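Local structure of chintase (Rhizomucor miehei, 5YUQ) at residues Thr147-Ala152 and Asp174-Met179; Leu242-Ala247 and Tyr316-Ser321. The protein catalyses the hydrolysis of chitin as a family 18 glycoside hydrolase (EC 3.2.1.14) and has an active site in the form of a tunnel. All blocks are in the same frame, centred on the assembly; numbering follows the deposited sequence. Where two conformers were deposited one is given.

Contact 1 of 2, residues Thr147-Ala152 and Asp174-Met179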
ATOM      1  N   THR A 147       8.179   0.271  -7.589  1.00 13.08           N
ATOM      2  CA  THR A 147       8.392   0.086  -6.164  1.00 12.40           C
ATOM      3  C   THR A 147       7.201   0.660  -5.422  1.00 12.74           C
ATOM      4  O   THR A 147       6.665   1.698  -5.814  1.00 13.86           O
ATOM      5  CB  THR A 147       9.728   0.730  -5.694  1.00 14.20           C
ATOM      6  OG1 THR A 147       9.829   0.637  -4.272  1.00 13.55           O
ATOM      7  CG2 THR A 147       9.794   2.186  -6.097  1.00 12.23           C
ATOM      8  N   ALA A 148       6.744  -0.047  -4.392  1.00 10.93           N
ATOM      9  CA  ALA A 148       5.716   0.480  -3.507  1.00 10.39           C
ATOM     10  C   ALA A 148       6.433   1.203  -2.383  1.00 12.27           C
ATOM     11  O   ALA A 148       7.313   0.636  -1.733  1.00 12.06           O
ATOM     12  CB  ALA A 148       4.854  -0.640  -2.956  1.00 12.01           C
ATOM     13  N   VAL A 149       6.055   2.455  -2.153  1.00 11.50           N
ATOM     14  CA  VAL A 149       6.839   3.344  -1.299  1.00 11.14           C
ATOM     15  C   VAL A 149       6.012   3.975  -0.183  1.00 11.76           C
ATOM     16  O   VAL A 149       4.794   4.105  -0.300  1.00 12.87           O
ATOM     17  CB  VAL A 149       7.476   4.458  -2.149  1.00 11.06           C
ATOM     18  CG1 VAL A 149       8.254   3.870  -3.312  1.00 11.64           C
ATOM     19  CG2 VAL A 149       6.414   5.408  -2.668  1.00 14.52           C
ATOM     20  N   PRO A 150       6.674   4.369   0.918  1.00 13.09           N
ATOM     21  CA  PRO A 150       5.982   5.064   2.006  1.00 14.69           C
ATOM     22  C   PRO A 150       5.637   6.503   1.632  1.00 14.59           C
ATOM     23  O   PRO A 150       5.931   6.946   0.523  1.00 14.14           O
ATOM     24  CB  PRO A 150       7.004   5.030   3.154  1.00 13.32           C
ATOM     25  CG  PRO A 150       8.338   4.936   2.458  1.00 13.39           C
ATOM     26  CD  PRO A 150       8.086   4.093   1.232  1.00 11.51           C
ATOM     27  N   THR A 151       5.030   7.228   2.565  1.00 14.24           N
ATOM     28  CA  THR A 151       4.498   8.561   2.278  1.00 11.94           C
ATOM     29  C   THR A 151       5.572   9.659   2.282  1.00 14.39           C
ATOM     30  O   THR A 151       5.271  10.833   2.066  1.00 15.85           O
ATOM     31  CB  THR A 151       3.377   8.909   3.260  1.00 12.80           C
ATOM     32  OG1 THR A 151       3.802   8.570   4.585  1.00 16.72           O
ATOM     33  CG2 THR A 151       2.117   8.113   2.922  1.00 15.41           C
ATOM     34  N   ALA A 152       6.818   9.274   2.525  1.00 14.42           N
ATOM     35  CA  ALA A 152       7.938  10.192   2.375  1.00 15.44           C
ATOM     36  C   ALA A 152       9.071   9.443   1.703  1.00 14.64           C
ATOM     37  O   ALA A 152       9.167   8.220   1.830  1.00 14.36           O
ATOM     38  CB  ALA A 152       8.381  10.722   3.738  1.00 13.80           C
ATOM     39  N   ASP A 174      10.424   2.677 -13.249  1.00 13.05           N
ATOM     40  CA  ASP A 174       9.323   3.184 -14.048  1.00 11.86           C
ATOM     41  C   ASP A 174       8.298   3.965 -13.237  1.00 14.55           C
ATOM     42  O   ASP A 174       7.826   5.010 -13.676  1.00 16.01           O
ATOM     43  CB  ASP A 174       8.641   2.037 -14.804  1.00 12.84           C
ATOM     44  CG  ASP A 174       9.565   1.399 -15.805  1.00 19.01           C
ATOM     45  OD1 ASP A 174      10.088   2.135 -16.673  1.00 23.61           O
ATOM     46  OD2 ASP A 174       9.821   0.183 -15.694  1.00 15.27           O
ATOM     47  N   ALA A 175       7.954   3.466 -12.054  1.00 12.76           N
ATOM     48  CA  ALA A 175       6.912   4.112 -11.263  1.00 12.02           C
ATOM     49  C   ALA A 175       7.058   3.821  -9.796  1.00 14.51           C
ATOM     50  O   ALA A 175       7.575   2.767  -9.406  1.00 12.48           O
ATOM     51  CB  ALA A 175       5.515   3.688 -11.742  1.00 13.10           C
ATOM     52  N   PHE A 176       6.576   4.763  -8.995  1.00 11.77           N
ATOM     53  CA  PHE A 176       6.683   4.701  -7.551  1.00 11.58           C
ATOM     54  C   PHE A 176       5.263   4.726  -7.018  1.00 13.84           C
ATOM     55  O   PHE A 176       4.544   5.726  -7.172  1.00 12.57           O
ATOM     56  CB  PHE A 176       7.462   5.914  -7.037  1.00 11.21           C
ATOM     57  CG  PHE A 176       8.893   5.973  -7.526  1.00 11.25           C
ATOM     58  CD1 PHE A 176       9.180   6.334  -8.836  1.00 12.00           C
ATOM     59  CD2 PHE A 176       9.945   5.671  -6.676  1.00 12.69           C
ATOM     60  CE1 PHE A 176      10.488   6.380  -9.295  1.00 12.76           C
ATOM     61  CE2 PHE A 176      11.264   5.725  -7.116  1.00 12.49           C
ATOM     62  CZ  PHE A 176      11.543   6.080  -8.432  1.00 16.46           C
ATOM     63  N   TYR A 177       4.839   3.619  -6.419  1.00 10.53           N
ATOM     64  CA  TYR A 177       3.458   3.476  -5.965  1.00 12.50           C
ATOM     65  C   TYR A 177       3.356   3.921  -4.514  1.00 13.10           C
ATOM     66  O   TYR A 177       3.775   3.194  -3.621  1.00 11.98           O
ATOM     67  CB  TYR A 177       3.014   2.011  -6.055  1.00 12.05           C
ATOM     68  CG  TYR A 177       2.901   1.415  -7.452  1.00 11.99           C
ATOM     69  CD1 TYR A 177       3.251   2.137  -8.588  1.00 12.02           C
ATOM     70  CD2 TYR A 177       2.436   0.119  -7.621  1.00 12.71           C
ATOM     71  CE1 TYR A 177       3.142   1.576  -9.858  1.00 13.00           C
ATOM     72  CE2 TYR A 177       2.321  -0.449  -8.882  1.00 13.46           C
ATOM     73  CZ  TYR A 177       2.667   0.285  -9.990  1.00 15.70           C
ATOM     74  OH  TYR A 177       2.551  -0.284 -11.235  1.00 15.72           O
ATOM     75  N   ILE A 178       2.792   5.103  -4.276  1.00 11.74           N
ATOM     76  CA  ILE A 178       2.718   5.656  -2.922  1.00 11.43           C
ATOM     77  C   ILE A 178       1.634   4.988  -2.084  1.00 11.94           C
ATOM     78  O   ILE A 178       0.451   5.018  -2.430  1.00 12.87           O
ATOM     79  CB  ILE A 178       2.458   7.169  -2.943  1.00 12.10           C
ATOM     80  CG1 ILE A 178       3.588   7.885  -3.684  1.00 14.19           C
ATOM     81  CG2 ILE A 178       2.356   7.712  -1.529  1.00 13.75           C
ATOM     82  CD1 ILE A 178       3.327   9.369  -3.900  1.00 16.89           C
ATOM     83  N   MET A 179       2.041   4.404  -0.962  0.54 11.59           N
ATOM     84  CA  MET A 179       1.092   3.736  -0.083  0.54 13.60           C
ATOM     85  C   MET A 179       0.452   4.743   0.858  0.54 12.53           C
ATOM     86  O   MET A 179       0.753   4.790   2.051  0.54 13.78           O
ATOM     87  CB  MET A 179       1.782   2.599   0.667  0.54 14.49           C
ATOM     88  CG  MET A 179       2.229   1.490  -0.281  0.54 12.86           C
ATOM     89  SD  MET A 179       3.137   0.160   0.523  0.54 13.14           S
ATOM     90  CE  MET A 179       2.247   0.033   2.079  0.54  9.98           C
TER
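Thr147 and Val149 each hold the neighbouring strand with both their amide and their carbonyl, giving four backbone hydrogen bonds of a parallel pairing, to Ala175, Tyr177 and Met179. The ladder begins with Thr147 N to Ala175 O, 3.1 Å and the most bent, and tightens to 2.7 Å from Tyr177 N to Thr147 O. Val149 N then reaches Tyr177 O at 2.8 Å. Met179 N closes the series on Val149 O, also at 2.8 Å. The same Tyr177 O takes a CH contact from Ala148 CA, at 3.3 Å.

Strands 144-149 and 175-178 are adjacent parallel staves of the TIM barrel that underlies glycoside hydrolase family 18, and side chains alternate between its two faces. Ala148 and Tyr177 share the face that meets Tyr7 of strand 4-9, with Met179 SD 4.0 Å from Ala148 CB. Thr147, Val149, Phe176 and Ile178 lie on the other, where helix 211-220 covers Val149 and Ile178. Thr147 OG1, anti to the backbone N (chi1 174°), is bonded to Leu104 O and Tyr128 OH, while the methyl CG2 meets Phe176 CD2 obliquely at 3.5 Å. Val149 CG1 comes to the edge of that ring, near its plane, and Val149 CG2 touches Ile178 CG1 at 3.9 Å.

Contact 2 of 2, residues Leu242-Ala247 and Tyr316-Ser321; sequences LEPITA and YSFSGS
Tyr316 lays one face of its ring under the peptide that joins Pro244 to Ile245. Ile245 N sits 3.5 Å above the ring plane, over its centre, while the carbonyl carbon of Pro244 is displaced toward the rim. Beside the amide, Ile245 CB makes a CH-pi contact with the same ring, 4.0 Å from the centroid and 29° off the normal. With CG anti to the backbone N (chi1 180°), the ring starts out beneath Ile245 CB, which lies 3.6 Å from Tyr316 CG; farther out, Tyr316 OH comes within 3.2 Å of Pro244 CA. The contact joins the loop that follows strand 228-240 to the beta hairpin of strands 312-317 and 322-325, whose connection contains a type II turn from Phe318 to Ser321. Nearer the surface, Pro244 and Phe318 lie side by side and point the same way, with Pro244 CG 3.8 Å from Phe318 CE1. Ser321, the last residue of the turn, sets its OG in the plane of the tyrosine ring, at its edge, hydrogen-bonded to Tyr316 OH at 2.8 Å. Ser321 OG is bonded to Thr241 OG1 as well, and a water 2.9 Å from this OG gives a weak bond to Leu242 O, linking the two segments through solvent.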
ATOM      1  N   LEU A 242     -12.152   7.237  22.977  1.00 15.49           N
ATOM      2  CA  LEU A 242     -12.267   7.277  24.430  1.00 13.65           C
ATOM      3  C   LEU A 242     -13.620   7.819  24.855  1.00 15.84           C
ATOM      4  O   LEU A 242     -14.123   7.458  25.910  1.00 18.77           O
ATOM      5  CB  LEU A 242     -11.154   8.128  25.043  1.00 14.32           C
ATOM      6  CG  LEU A 242      -9.735   7.643  24.775  1.00 16.41           C
ATOM      7  CD1 LEU A 242      -8.720   8.525  25.500  1.00 19.15           C
ATOM      8  CD2 LEU A 242      -9.599   6.195  25.201  1.00 15.54           C
ATOM      9  N   GLU A 243     -14.187   8.699  24.031  1.00 16.30           N
ATOM     10  CA  GLU A 243     -15.526   9.254  24.256  1.00 15.50           C
ATOM     11  C   GLU A 243     -16.293   9.154  22.945  1.00 15.90           C
ATOM     12  O   GLU A 243     -15.694   8.942  21.892  1.00 15.40           O
ATOM     13  CB  GLU A 243     -15.433  10.719  24.692  1.00 17.55           C
ATOM     14  CG  GLU A 243     -14.756  10.953  26.023  1.00 19.30           C
ATOM     15  CD  GLU A 243     -15.544  10.418  27.186  1.00 28.01           C
ATOM     16  OE1 GLU A 243     -16.785  10.344  27.079  1.00 29.03           O
ATOM     17  OE2 GLU A 243     -14.920  10.084  28.218  1.00 37.18           O
ATOM     18  N   PRO A 244     -17.620   9.293  22.989  1.00 14.69           N
ATOM     19  CA  PRO A 244     -18.381   9.142  21.743  1.00 13.13           C
ATOM     20  C   PRO A 244     -18.091  10.235  20.718  1.00 17.80           C
ATOM     21  O   PRO A 244     -17.738  11.363  21.081  1.00 19.80           O
ATOM     22  CB  PRO A 244     -19.838   9.233  22.212  1.00 17.82           C
ATOM     23  CG  PRO A 244     -19.783   8.760  23.656  1.00 15.31           C
ATOM     24  CD  PRO A 244     -18.488   9.294  24.183  1.00 12.72           C
ATOM     25  N   ILE A 245     -18.218   9.881  19.443  1.00 16.30           N
ATOM     26  CA  ILE A 245     -18.219  10.869  18.378  1.00 15.49           C
ATOM     27  C   ILE A 245     -19.651  11.348  18.196  1.00 16.95           C
ATOM     28  O   ILE A 245     -20.597  10.563  18.293  1.00 19.08           O
ATOM     29  CB  ILE A 245     -17.643  10.282  17.083  1.00 16.98           C
ATOM     30  CG1 ILE A 245     -16.114  10.256  17.170  1.00 16.07           C
ATOM     31  CG2 ILE A 245     -18.107  11.075  15.856  1.00 16.28           C
ATOM     32  CD1 ILE A 245     -15.447   9.673  15.942  1.00 14.58           C
ATOM     33  N   THR A 246     -19.808  12.652  17.989  1.00 19.82           N
ATOM     34  CA  THR A 246     -21.111  13.240  17.731  1.00 22.01           C
ATOM     35  C   THR A 246     -21.032  14.148  16.515  1.00 23.91           C
ATOM     36  O   THR A 246     -20.003  14.216  15.845  1.00 22.08           O
ATOM     37  CB  THR A 246     -21.612  14.072  18.929  1.00 24.99           C
ATOM     38  OG1 THR A 246     -20.809  15.248  19.061  1.00 24.12           O
ATOM     39  CG2 THR A 246     -21.558  13.268  20.222  1.00 26.13           C
ATOM     40  N   ALA A 247     -22.120  14.858  16.236  1.00 25.70           N
ATOM     41  CA  ALA A 247     -22.135  15.803  15.126  1.00 24.92           C
ATOM     42  C   ALA A 247     -21.172  16.955  15.383  1.00 24.85           C
ATOM     43  O   ALA A 247     -20.774  17.657  14.454  1.00 30.77           O
ATOM     44  CB  ALA A 247     -23.538  16.337  14.905  1.00 28.37           C
ATOM     45  N   TYR A 316     -19.275   6.285  13.204  1.00 13.32           N
ATOM     46  CA  TYR A 316     -19.113   5.970  14.609  1.00 13.62           C
ATOM     47  C   TYR A 316     -20.146   4.938  15.047  1.00 13.42           C
ATOM     48  O   TYR A 316     -21.330   5.059  14.737  1.00 15.25           O
ATOM     49  CB  TYR A 316     -19.239   7.226  15.466  1.00 14.30           C
ATOM     50  CG  TYR A 316     -19.079   6.933  16.940  1.00 14.26           C
ATOM     51  CD1 TYR A 316     -17.841   6.581  17.466  1.00 14.50           C
ATOM     52  CD2 TYR A 316     -20.164   6.985  17.799  1.00 16.19           C
ATOM     53  CE1 TYR A 316     -17.691   6.298  18.822  1.00 14.35           C
ATOM     54  CE2 TYR A 316     -20.019   6.706  19.146  1.00 17.94           C
ATOM     55  CZ  TYR A 316     -18.783   6.363  19.645  1.00 13.60           C
ATOM     56  OH  TYR A 316     -18.654   6.084  20.986  1.00 15.41           O
ATOM     57  N   SER A 317     -19.676   3.918  15.757  1.00 12.01           N
ATOM     58  CA  SER A 317     -20.561   2.933  16.360  1.00 14.50           C
ATOM     59  C   SER A 317     -20.501   3.085  17.864  1.00 13.10           C
ATOM     60  O   SER A 317     -19.470   2.814  18.472  1.00 14.67           O
ATOM     61  CB  SER A 317     -20.128   1.517  15.980  1.00 14.64           C
ATOM     62  OG  SER A 317     -20.856   0.559  16.744  1.00 14.59           O
ATOM     63  N   PHE A 318     -21.616   3.492  18.472  1.00 13.51           N
ATOM     64  CA  PHE A 318     -21.651   3.677  19.916  1.00 15.16           C
ATOM     65  C   PHE A 318     -21.332   2.339  20.584  1.00 13.14           C
ATOM     66  O   PHE A 318     -20.620   2.279  21.584  1.00 13.98           O
ATOM     67  CB  PHE A 318     -23.014   4.216  20.359  1.00 15.18           C
ATOM     68  CG  PHE A 318     -23.041   4.649  21.791  1.00 13.26           C
ATOM     69  CD1 PHE A 318     -22.711   5.945  22.152  1.00 14.91           C
ATOM     70  CD2 PHE A 318     -23.382   3.746  22.783  1.00 14.46           C
ATOM     71  CE1 PHE A 318     -22.724   6.340  23.480  1.00 14.06           C
ATOM     72  CE2 PHE A 318     -23.390   4.125  24.108  1.00 13.53           C
ATOM     73  CZ  PHE A 318     -23.063   5.424  24.467  1.00 17.08           C
ATOM     74  N   SER A 319     -21.854   1.261  20.004  0.60 14.87           N
ATOM     75  CA  SER A 319     -21.513  -0.084  20.459  0.60 15.86           C
ATOM     76  C   SER A 319     -20.039  -0.368  20.171  0.60 16.21           C
ATOM     77  O   SER A 319     -19.624  -0.425  19.014  0.60 17.16           O
ATOM     78  CB  SER A 319     -22.392  -1.124  19.767  0.60 15.90           C
ATOM     79  OG  SER A 319     -21.998  -2.434  20.131  0.60 22.88           O
ATOM     80  N   GLY A 320     -19.255  -0.537  21.232  1.00 14.87           N
ATOM     81  CA  GLY A 320     -17.821  -0.730  21.109  1.00 15.22           C
ATOM     82  C   GLY A 320     -17.046   0.570  20.977  1.00 15.50           C
ATOM     83  O   GLY A 320     -15.813   0.548  20.921  1.00 13.66           O
ATOM     84  N   SER A 321     -17.769   1.689  20.935  1.00 14.06           N
ATOM     85  CA  SER A 321     -17.187   3.029  20.773  1.00 10.84           C
ATOM     86  C   SER A 321     -16.140   3.059  19.665  1.00 13.40           C
ATOM     87  O   SER A 321     -15.023   3.533  19.855  1.00 15.13           O
ATOM     88  CB  SER A 321     -16.592   3.550  22.082  1.00 15.01           C
ATOM     89  OG  SER A 321     -16.355   4.951  21.997  1.00 15.51           O
TER
HETATM   90  O   HOH W   1     -16.847   6.349  24.442  1.00 18.14           O

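The two contacts follow one another along the chain: contact 1 is complete at Met179 before contact 2 opens at Leu242. Their centres are about 34 Å apart and their nearest atoms about 22 Å, so they do not touch. Contact 1 is buried, its centre about 8 Å from the centre of the chain; contact 2 is partly buried, its centre about 28 Å from it. Strand 228-240, interrupted by a bulge or short loop, lies between them: it pairs in parallel with 175-178 and antiparallel with 322-325, and the loop after it carries residues 242-247. One chain thus combines a backbone ladder in its barrel with a peripheral join in which an aromatic ring at a strand end packs on loop backbone.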